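Local structure of JSC1_58120g3 ([Leptolyngbya] sp. JSC-1, 6XHH) at residues 78-83 against 94-99; 132-135 against 140-143; 144-149 against 153-158. The protein binds a linear tetrapyrrole in its GAF domain and, as a cyanobacteriochrome of the phytochrome superfamily, probably acts as a sensor of far-red light. One frame throughout, in Å; residues are numbered along the deposited sequence.

Interaction 1. Residues 78-83 against 94-99; sequences GGRFQQ and LGETIW. With M1V (mesobiliverdin IX(alpha)), chain C.
In the bilin pocket of the GAF domain, the salt bridge between Arg-80 and Glu-96 backs the propionate on ring C of the chromophore. Arg-80 NH2 lies 2.9 Å from Glu-96 OE1, on its syn lone pair, but 27° out of the guanidinium plane; NH2 to OE2 and NH1 to OE1 are weak bonds. Arg-80 also holds the ligand. Its backbone N meets M1V O1C at 2.9 Å, nearly straight at 169°, and its NE meets M1V O2C at 2.8 Å, so each propionate oxygen has its own donor. A bend at chi3 (64°) leaves NE on the bilin carboxylate while NH2 reaches Glu-96. Lying between two carboxylates, the arginine probably keeps its charge firmly. A water accepts from Arg-80 NH1 and Trp-99 N and donates to Glu-96 OE1; NH1 also bonds Pro-86 O. Gly-79 suits its place because its phi is positive and a side chain there would run into O1C. Phe-81 adds an apolar wall: its ring edge touches M1V CMC, with CE2 at 3.4 Å, while Arg-80 CG sits over its face. Such an arginine grip on a propionate is typical of bilin-binding GAF domains.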
# COMPACT_ATOMS: atom_id res chain seq x y z
N GLY A 78 10.56 -2.13 -10.11
CA GLY A 78 9.86 -2.27 -8.85
C GLY A 78 10.51 -1.57 -7.68
O GLY A 78 9.89 -1.48 -6.60
N GLY A 79 11.74 -1.08 -7.84
CA GLY A 79 12.38 -0.31 -6.79
C GLY A 79 12.59 -1.12 -5.53
O GLY A 79 12.90 -2.32 -5.57
N ARG A 80 12.42 -0.46 -4.38
CA ARG A 80 12.67 -1.09 -3.10
C ARG A 80 11.72 -2.24 -2.82
O ARG A 80 12.01 -3.06 -1.93
CB ARG A 80 12.54 -0.06 -1.98
CG ARG A 80 11.10 0.46 -1.80
CD ARG A 80 10.95 1.37 -0.58
NE ARG A 80 11.75 2.60 -0.69
CZ ARG A 80 12.10 3.35 0.35
NH1 ARG A 80 11.73 3.02 1.58
NH2 ARG A 80 12.83 4.43 0.17
N PHE A 81 10.60 -2.34 -3.54
CA PHE A 81 9.63 -3.37 -3.22
C PHE A 81 10.14 -4.76 -3.60
O PHE A 81 9.65 -5.76 -3.04
CB PHE A 81 8.29 -3.04 -3.89
CG PHE A 81 7.70 -1.76 -3.40
CD1 PHE A 81 7.26 -1.66 -2.08
CD2 PHE A 81 7.64 -0.63 -4.21
CE1 PHE A 81 6.75 -0.47 -1.60
CE2 PHE A 81 7.12 0.56 -3.73
CZ PHE A 81 6.68 0.64 -2.42
N GLN A 82 11.14 -4.84 -4.48
CA GLN A 82 11.73 -6.14 -4.77
C GLN A 82 12.43 -6.72 -3.56
O GLN A 82 12.55 -7.94 -3.44
CB GLN A 82 12.71 -6.04 -5.95
CG GLN A 82 12.06 -5.75 -7.31
CD GLN A 82 11.30 -6.94 -7.89
OE1 GLN A 82 11.24 -8.02 -7.29
NE2 GLN A 82 10.75 -6.76 -9.09
N GLN A 83 12.89 -5.86 -2.64
CA GLN A 83 13.48 -6.28 -1.38
C GLN A 83 12.46 -6.26 -0.24
O GLN A 83 12.85 -6.37 0.93
CB GLN A 83 14.68 -5.38 -1.04
CG GLN A 83 15.91 -5.66 -1.89
CD GLN A 83 15.74 -5.23 -3.33
OE1 GLN A 83 15.39 -4.08 -3.62
NE2 GLN A 83 16.00 -6.15 -4.25
N LEU A 94 7.01 16.66 3.15
CA LEU A 94 8.15 16.61 4.06
C LEU A 94 9.03 15.39 3.86
O LEU A 94 10.24 15.50 4.03
CB LEU A 94 7.67 16.66 5.52
CG LEU A 94 6.92 17.94 5.90
CD1 LEU A 94 6.46 17.88 7.34
CD2 LEU A 94 7.81 19.15 5.69
N GLY A 95 8.49 14.24 3.50
CA GLY A 95 9.31 13.16 2.99
C GLY A 95 9.16 11.87 3.77
O GLY A 95 8.35 11.75 4.69
N GLU A 96 9.97 10.90 3.38
CA GLU A 96 9.81 9.52 3.85
C GLU A 96 10.53 9.27 5.17
O GLU A 96 11.58 9.86 5.46
CB GLU A 96 10.31 8.53 2.80
CG GLU A 96 11.81 8.58 2.56
CD GLU A 96 12.35 7.31 1.89
OE1 GLU A 96 12.09 6.20 2.39
OE2 GLU A 96 13.02 7.42 0.85
N THR A 97 9.94 8.39 5.97
CA THR A 97 10.57 7.85 7.16
C THR A 97 11.55 6.76 6.77
O THR A 97 11.18 5.82 6.06
CB THR A 97 9.50 7.28 8.10
OG1 THR A 97 8.56 8.30 8.44
CG2 THR A 97 10.15 6.72 9.36
N ILE A 98 12.80 6.87 7.22
CA ILE A 98 13.81 5.90 6.79
C ILE A 98 13.57 4.56 7.49
O ILE A 98 13.41 4.50 8.72
CB ILE A 98 15.23 6.42 7.05
CG1 ILE A 98 15.43 7.77 6.33
CG2 ILE A 98 16.23 5.41 6.53
CD1 ILE A 98 15.20 7.71 4.83
N TRP A 99 13.52 3.50 6.69
CA TRP A 99 13.27 2.13 7.15
C TRP A 99 14.52 1.30 6.91
O TRP A 99 14.93 1.11 5.76
CB TRP A 99 12.08 1.55 6.39
CG TRP A 99 11.70 0.14 6.71
CD1 TRP A 99 12.23 -1.01 6.18
CD2 TRP A 99 10.66 -0.27 7.59
NE1 TRP A 99 11.59 -2.11 6.71
CE2 TRP A 99 10.62 -1.68 7.58
CE3 TRP A 99 9.78 0.43 8.42
CZ2 TRP A 99 9.71 -2.40 8.34
CZ3 TRP A 99 8.87 -0.29 9.17
CH2 TRP A 99 8.85 -1.69 9.14
OA M1V C . 4.73 9.24 -11.52
C1A M1V C . 5.88 9.66 -11.44
NA M1V C . 6.77 9.25 -10.53
C2A M1V C . 6.46 10.63 -12.28
CMA M1V C . 5.77 11.34 -13.42
C3A M1V C . 7.77 10.83 -11.87
CAA M1V C . 8.77 11.76 -12.45
CBA M1V C . 9.99 11.03 -13.00
C4A M1V C . 7.98 9.92 -10.71
CHA M1V C . 9.16 9.80 -10.03
C1B M1V C . 9.51 8.95 -8.89
C2B M1V C . 10.79 9.03 -8.28
CMB M1V C . 11.91 9.97 -8.68
C3B M1V C . 10.82 8.13 -7.26
CAB M1V C . 11.98 7.86 -6.32
CBB M1V C . 11.67 8.44 -4.93
CGB M1V C . 11.67 9.95 -4.97
O2B M1V C . 12.73 10.58 -5.17
O1B M1V C . 10.61 10.60 -4.80
NB M1V C . 8.80 8.01 -8.25
C4B M1V C . 9.55 7.48 -7.26
CHB M1V C . 9.24 6.47 -6.34
C1C M1V C . 8.03 5.84 -6.01
C2C M1V C . 7.87 5.07 -4.85
CAC M1V C . 8.98 4.77 -3.86
CBC M1V C . 9.73 3.58 -4.52
CGC M1V C . 11.15 3.33 -4.01
O2C M1V C . 11.63 4.04 -3.09
O1C M1V C . 11.86 2.43 -4.51
C3C M1V C . 6.56 4.60 -4.84
CMC M1V C . 5.97 3.74 -3.76
NC M1V C . 6.83 5.85 -6.69
C4C M1V C . 5.92 5.11 -5.99
CHC M1V C . 4.60 4.94 -6.50
C1D M1V C . 3.47 4.41 -5.93
C2D M1V C . 2.52 3.58 -6.58
CMD M1V C . 2.62 3.09 -8.00
ND M1V C . 3.02 4.65 -4.64
C4D M1V C . 1.86 3.98 -4.46
OD M1V C . 1.22 4.00 -3.41
C3D M1V C . 1.54 3.30 -5.68
CAD M1V C . 0.35 2.41 -5.93
CBD M1V C . -0.89 3.27 -6.11
O HOH W 1 13.53 4.12 3.86

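Interaction 2. Residues 132-135 against 140-143; sequences VAIF and LWGL. With M1V (mesobiliverdin IX(alpha)), chain C.
Ile-134 faces both Trp-141 and Gly-142 across the hairpin of strands 128-136 and 139-148, which makes this a classic beta bulge in the antiparallel GAF sheet. Its carbonyl O accepts twice: Trp-141 N comes at 2.9 Å with a C=O...N angle of 164°, and Gly-142 N at 3.3 Å, in the carbonyl plane. In return Ile-134 N donates to Gly-142 O at 2.9 Å.

From its CB outward, Ile-134 runs along the opposing strand. CB rests against Gly-142 O. The CG2 branch meets the indole of Trp-141, 3.9 Å from CE3, and the two side chains run alongside each other in the same direction. CG1 stands beside the backbone N (chi1 -63°), and the extended chain beyond it carries CD1 on to Leu-143 C at 3.7 Å. Branching at CB lets isoleucine send CG2 to the indole and CG1-CD1 along the strand, and Ile-174 of helix 157-178 touches both Ile-134 and Trp-141. Gly-142 fits the bulge because a CB there would clash with Trp-141 CE3.

Ala-133, Phe-135, Leu-140 and Leu-143 occupy the other face. Leu-140 CD1 lies over the Phe-135 ring, 4.2 Å from its centroid, in a CH-pi contact, and it also packs 3.6 Å from Ala-133 CB, where the small methyl accepts it closely. Leu-140 CB packs on Phe-135 CE1. An alanine in place of Phe-135 would probably open a gap over Leu-140, depriving CD1 of the ring face and CB of its contact with CE1. Farther along the strand Leu-143 turns to the chromophore, its CD1 touching ring D with 3.7 Å between Leu-143 CD1 and M1V C3D.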
# COMPACT_ATOMS: atom_id res chain seq x y z
N VAL A 132 3.25 -0.88 0.74
CA VAL A 132 3.99 -2.12 0.96
C VAL A 132 3.77 -3.07 -0.20
O VAL A 132 2.77 -3.01 -0.92
CB VAL A 132 3.61 -2.83 2.27
CG1 VAL A 132 3.80 -1.90 3.47
CG2 VAL A 132 2.18 -3.37 2.18
N ALA A 133 4.73 -3.98 -0.36
CA ALA A 133 4.72 -4.92 -1.47
C ALA A 133 3.72 -6.05 -1.24
O ALA A 133 3.59 -6.57 -0.13
CB ALA A 133 6.13 -5.49 -1.67
N ILE A 134 3.05 -6.46 -2.31
CA ILE A 134 2.29 -7.70 -2.33
C ILE A 134 3.09 -8.71 -3.14
O ILE A 134 3.31 -8.50 -4.34
CB ILE A 134 0.89 -7.51 -2.96
CG1 ILE A 134 0.04 -6.55 -2.14
CG2 ILE A 134 0.15 -8.84 -3.05
CD1 ILE A 134 -1.22 -6.11 -2.89
N PHE A 135 3.52 -9.79 -2.48
CA PHE A 135 4.27 -10.86 -3.12
C PHE A 135 3.39 -12.08 -3.36
O PHE A 135 2.69 -12.53 -2.45
CB PHE A 135 5.48 -11.26 -2.27
CG PHE A 135 6.67 -10.44 -2.55
CD1 PHE A 135 7.52 -10.76 -3.59
CD2 PHE A 135 6.94 -9.32 -1.79
CE1 PHE A 135 8.63 -9.98 -3.86
CE2 PHE A 135 8.05 -8.54 -2.06
CZ PHE A 135 8.89 -8.86 -3.09
N LEU A 140 7.07 -10.29 -7.08
CA LEU A 140 6.46 -9.01 -6.75
C LEU A 140 5.25 -8.77 -7.66
O LEU A 140 5.40 -8.60 -8.87
CB LEU A 140 7.48 -7.89 -6.89
CG LEU A 140 7.01 -6.47 -6.57
CD1 LEU A 140 6.48 -6.39 -5.16
CD2 LEU A 140 8.13 -5.42 -6.79
N TRP A 141 4.05 -8.77 -7.08
CA TRP A 141 2.80 -8.75 -7.81
C TRP A 141 2.18 -7.36 -7.88
O TRP A 141 1.60 -6.98 -8.91
CB TRP A 141 1.82 -9.73 -7.15
CG TRP A 141 0.46 -9.81 -7.78
CD1 TRP A 141 0.03 -10.73 -8.71
CD2 TRP A 141 -0.67 -8.94 -7.54
NE1 TRP A 141 -1.28 -10.50 -9.04
CE2 TRP A 141 -1.73 -9.40 -8.35
CE3 TRP A 141 -0.88 -7.83 -6.72
CZ2 TRP A 141 -2.98 -8.78 -8.36
CZ3 TRP A 141 -2.12 -7.21 -6.73
CH2 TRP A 141 -3.16 -7.69 -7.54
N GLY A 142 2.27 -6.60 -6.80
CA GLY A 142 1.62 -5.31 -6.75
C GLY A 142 1.92 -4.62 -5.44
O GLY A 142 2.88 -4.96 -4.75
N LEU A 143 1.08 -3.63 -5.11
CA LEU A 143 1.25 -2.81 -3.92
C LEU A 143 -0.06 -2.66 -3.17
O LEU A 143 -1.12 -2.51 -3.79
CB LEU A 143 1.78 -1.41 -4.29
CG LEU A 143 3.07 -1.35 -5.12
CD1 LEU A 143 3.33 0.07 -5.63
CD2 LEU A 143 4.24 -1.86 -4.30
OA M1V C . 4.73 9.24 -11.52
C1A M1V C . 5.88 9.66 -11.44
NA M1V C . 6.77 9.25 -10.53
C2A M1V C . 6.46 10.63 -12.28
CMA M1V C . 5.77 11.34 -13.42
C3A M1V C . 7.77 10.83 -11.87
CAA M1V C . 8.77 11.76 -12.45
CBA M1V C . 9.99 11.03 -13.00
C4A M1V C . 7.98 9.92 -10.71
CHA M1V C . 9.16 9.80 -10.03
C1B M1V C . 9.51 8.95 -8.89
C2B M1V C . 10.79 9.03 -8.28
CMB M1V C . 11.91 9.97 -8.68
C3B M1V C . 10.82 8.13 -7.26
CAB M1V C . 11.98 7.86 -6.32
CBB M1V C . 11.67 8.44 -4.93
CGB M1V C . 11.67 9.95 -4.97
O2B M1V C . 12.73 10.58 -5.17
O1B M1V C . 10.61 10.60 -4.80
NB M1V C . 8.80 8.01 -8.25
C4B M1V C . 9.55 7.48 -7.26
CHB M1V C . 9.24 6.47 -6.34
C1C M1V C . 8.03 5.84 -6.01
C2C M1V C . 7.87 5.07 -4.85
CAC M1V C . 8.98 4.77 -3.86
CBC M1V C . 9.73 3.58 -4.52
CGC M1V C . 11.15 3.33 -4.01
O2C M1V C . 11.63 4.04 -3.09
O1C M1V C . 11.86 2.43 -4.51
C3C M1V C . 6.56 4.60 -4.84
CMC M1V C . 5.97 3.74 -3.76
NC M1V C . 6.83 5.85 -6.69
C4C M1V C . 5.92 5.11 -5.99
CHC M1V C . 4.60 4.94 -6.50
C1D M1V C . 3.47 4.41 -5.93
C2D M1V C . 2.52 3.58 -6.58
CMD M1V C . 2.62 3.09 -8.00
ND M1V C . 3.02 4.65 -4.64
C4D M1V C . 1.86 3.98 -4.46
OD M1V C . 1.22 4.00 -3.41
C3D M1V C . 1.54 3.30 -5.68
CAD M1V C . 0.35 2.41 -5.93
CBD M1V C . -0.89 3.27 -6.11

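Interaction 3. Residues 144-149 against 153-158; sequences LSAFQN and RHWDEA. With M1V (mesobiliverdin IX(alpha)), chain C; EDO (1,2-ethanediol), chain E.
Trp-155 and Ala-146 make the main apolar contact, the six-membered part of the indole bringing CH2 to 3.7 Å from Ala-146 CB. The methyl is small enough to let the indole approach the backbone closely, and Trp-155 CZ2 reaches van der Waals contact with Ala-146 O at 3.5 Å. Its CG, anti to the carbonyl carbon (chi1 -51°), aims the ring at the strand. Arg-153 adds its aliphatic part: CD lies over one face of the indole, 3.8 Å above its plane, and CB approaches Gln-148 CB at 4.1 Å. These contacts tie strand 139-148 of the GAF sheet to the turn that leads into helix 157-178, where Asp-156 is the N-cap and bonds Glu-159 N through OD1.

The polar groups find partners outside the two segments. Trp-155 NE1 is satisfied by Val-89 O. Arg-153 binds Phe-33 O with NH2 and forms a salt bridge to Glu-159 with NH1, while its NE donates to O1 of an ethanediol, probably from the crystallisation liquor, at 3.1 Å.

Chromophore contacts come from the side of the strand turned from Trp-155. Ser-145 OG donates to the ring D carbonyl, M1V OD, at 2.8 Å, and Phe-147 presents its ring edge to the same oxygen, CZ lying 3.5 Å from M1V OD.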
# COMPACT_ATOMS: atom_id res chain seq x y z
N LEU A 144 0.03 -2.68 -1.85
CA LEU A 144 -1.06 -2.32 -0.95
C LEU A 144 -0.71 -0.97 -0.34
O LEU A 144 0.35 -0.82 0.29
CB LEU A 144 -1.25 -3.38 0.14
CG LEU A 144 -2.20 -3.09 1.30
CD1 LEU A 144 -3.64 -2.99 0.85
CD2 LEU A 144 -2.07 -4.15 2.38
N SER A 145 -1.58 0.02 -0.55
CA SER A 145 -1.34 1.40 -0.14
C SER A 145 -2.42 1.85 0.83
O SER A 145 -3.62 1.66 0.57
CB SER A 145 -1.31 2.35 -1.35
OG SER A 145 -0.30 1.94 -2.27
N ALA A 146 -1.99 2.45 1.92
CA ALA A 146 -2.85 3.18 2.85
C ALA A 146 -2.63 4.67 2.66
O ALA A 146 -1.49 5.15 2.75
CB ALA A 146 -2.52 2.77 4.29
N PHE A 147 -3.70 5.41 2.41
CA PHE A 147 -3.61 6.82 2.04
C PHE A 147 -4.43 7.68 3.00
O PHE A 147 -5.54 7.30 3.41
CB PHE A 147 -4.14 7.08 0.62
CG PHE A 147 -3.34 6.46 -0.50
CD1 PHE A 147 -1.96 6.57 -0.57
CD2 PHE A 147 -3.99 5.79 -1.53
CE1 PHE A 147 -1.25 6.03 -1.65
CE2 PHE A 147 -3.29 5.24 -2.60
CZ PHE A 147 -1.92 5.37 -2.65
N GLN A 148 -3.92 8.86 3.32
CA GLN A 148 -4.77 9.93 3.84
C GLN A 148 -4.78 11.05 2.81
O GLN A 148 -3.74 11.38 2.23
CB GLN A 148 -4.30 10.42 5.21
CG GLN A 148 -5.32 11.28 5.97
CD GLN A 148 -6.49 10.50 6.53
OE1 GLN A 148 -6.91 9.49 5.98
NE2 GLN A 148 -7.02 10.97 7.65
N ASN A 149 -5.96 11.59 2.55
CA ASN A 149 -6.16 12.52 1.44
C ASN A 149 -6.34 13.96 1.89
O ASN A 149 -5.96 14.87 1.15
CB ASN A 149 -7.39 12.11 0.63
CG ASN A 149 -7.25 10.73 -0.00
OD1 ASN A 149 -6.14 10.22 -0.16
ND2 ASN A 149 -8.37 10.13 -0.38
N ARG A 153 -0.72 12.29 7.99
CA ARG A 153 -1.02 11.38 9.07
C ARG A 153 0.26 10.66 9.43
O ARG A 153 1.01 10.27 8.53
CB ARG A 153 -2.09 10.36 8.66
CG ARG A 153 -2.49 9.42 9.78
CD ARG A 153 -2.90 8.11 9.19
NE ARG A 153 -3.65 7.23 10.08
CZ ARG A 153 -3.11 6.27 10.82
NH1 ARG A 153 -1.80 6.12 10.85
NH2 ARG A 153 -3.90 5.49 11.54
N HIS A 154 0.50 10.51 10.72
CA HIS A 154 1.70 9.84 11.18
C HIS A 154 1.52 8.33 11.10
O HIS A 154 0.53 7.80 11.59
CB HIS A 154 2.01 10.26 12.62
CG HIS A 154 3.11 9.47 13.24
ND1 HIS A 154 4.39 9.43 12.73
CD2 HIS A 154 3.13 8.70 14.36
CE1 HIS A 154 5.14 8.66 13.49
NE2 HIS A 154 4.41 8.20 14.48
N TRP A 155 2.48 7.65 10.47
CA TRP A 155 2.50 6.19 10.42
C TRP A 155 3.51 5.66 11.43
O TRP A 155 4.67 6.07 11.42
CB TRP A 155 2.87 5.69 9.01
CG TRP A 155 2.05 6.30 7.91
CD1 TRP A 155 2.43 7.32 7.07
CD2 TRP A 155 0.70 5.96 7.54
NE1 TRP A 155 1.40 7.63 6.20
CE2 TRP A 155 0.33 6.81 6.46
CE3 TRP A 155 -0.23 5.03 8.01
CZ2 TRP A 155 -0.93 6.74 5.85
CZ3 TRP A 155 -1.49 4.96 7.39
CH2 TRP A 155 -1.82 5.82 6.31
N ASP A 156 3.08 4.75 12.31
CA ASP A 156 4.07 4.14 13.19
C ASP A 156 4.47 2.77 12.67
O ASP A 156 3.83 2.20 11.78
CB ASP A 156 3.58 4.08 14.65
CG ASP A 156 2.35 3.22 14.85
OD1 ASP A 156 2.23 2.13 14.26
OD2 ASP A 156 1.51 3.61 15.69
N GLU A 157 5.56 2.22 13.21
CA GLU A 157 6.11 1.04 12.57
C GLU A 157 5.22 -0.18 12.79
O GLU A 157 5.22 -1.09 11.96
CB GLU A 157 7.55 0.79 13.02
CG GLU A 157 7.79 0.57 14.48
CD GLU A 157 9.28 0.37 14.76
OE1 GLU A 157 10.07 1.30 14.50
OE2 GLU A 157 9.65 -0.73 15.22
N ALA A 158 4.45 -0.22 13.89
CA ALA A 158 3.50 -1.31 14.07
C ALA A 158 2.42 -1.31 12.98
O ALA A 158 1.99 -2.37 12.53
CB ALA A 158 2.86 -1.23 15.46
OA M1V C . 4.73 9.24 -11.52
C1A M1V C . 5.88 9.66 -11.44
NA M1V C . 6.77 9.25 -10.53
C2A M1V C . 6.46 10.63 -12.28
CMA M1V C . 5.77 11.34 -13.42
C3A M1V C . 7.77 10.83 -11.87
CAA M1V C . 8.77 11.76 -12.45
CBA M1V C . 9.99 11.03 -13.00
C4A M1V C . 7.98 9.92 -10.71
CHA M1V C . 9.16 9.80 -10.03
C1B M1V C . 9.51 8.95 -8.89
C2B M1V C . 10.79 9.03 -8.28
CMB M1V C . 11.91 9.97 -8.68
C3B M1V C . 10.82 8.13 -7.26
CAB M1V C . 11.98 7.86 -6.32
CBB M1V C . 11.67 8.44 -4.93
CGB M1V C . 11.67 9.95 -4.97
O2B M1V C . 12.73 10.58 -5.17
O1B M1V C . 10.61 10.60 -4.80
NB M1V C . 8.80 8.01 -8.25
C4B M1V C . 9.55 7.48 -7.26
CHB M1V C . 9.24 6.47 -6.34
C1C M1V C . 8.03 5.84 -6.01
C2C M1V C . 7.87 5.07 -4.85
CAC M1V C . 8.98 4.77 -3.86
CBC M1V C . 9.73 3.58 -4.52
CGC M1V C . 11.15 3.33 -4.01
O2C M1V C . 11.63 4.04 -3.09
O1C M1V C . 11.86 2.43 -4.51
C3C M1V C . 6.56 4.60 -4.84
CMC M1V C . 5.97 3.74 -3.76
NC M1V C . 6.83 5.85 -6.69
C4C M1V C . 5.92 5.11 -5.99
CHC M1V C . 4.60 4.94 -6.50
C1D M1V C . 3.47 4.41 -5.93
C2D M1V C . 2.52 3.58 -6.58
CMD M1V C . 2.62 3.09 -8.00
ND M1V C . 3.02 4.65 -4.64
C4D M1V C . 1.86 3.98 -4.46
OD M1V C . 1.22 4.00 -3.41
C3D M1V C . 1.54 3.30 -5.68
CAD M1V C . 0.35 2.41 -5.93
CBD M1V C . -0.89 3.27 -6.11
C1 EDO E . -5.97 9.18 11.86
O1 EDO E . -6.48 8.11 11.04
C2 EDO E . -6.96 10.35 11.86
O2 EDO E . -8.28 9.84 12.05

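In the fold
All three interactions reach the same bilin: interaction 1 holds its ring C propionate, while interactions 2 and 3 supply ring D contacts from strand 139-148. Interactions 1 and 2 have centres about 13 Å apart and pack directly, Phe-81 CG lying 3.6 Å from Leu-143 CD2, so the 3-10 turn rests on the pocket face of the hairpin. Interactions 2 and 3 have centres about 16 Å apart, on opposite sides of the chain's centre; a probable hydrogen bond, Val-132 O to Leu-144 N at 2.9 Å, continues the sheet between them. Interactions 1 and 3 touch more lightly, with Trp-99 CZ3 4.2 Å from Glu-157 CB at the start of helix 157-178.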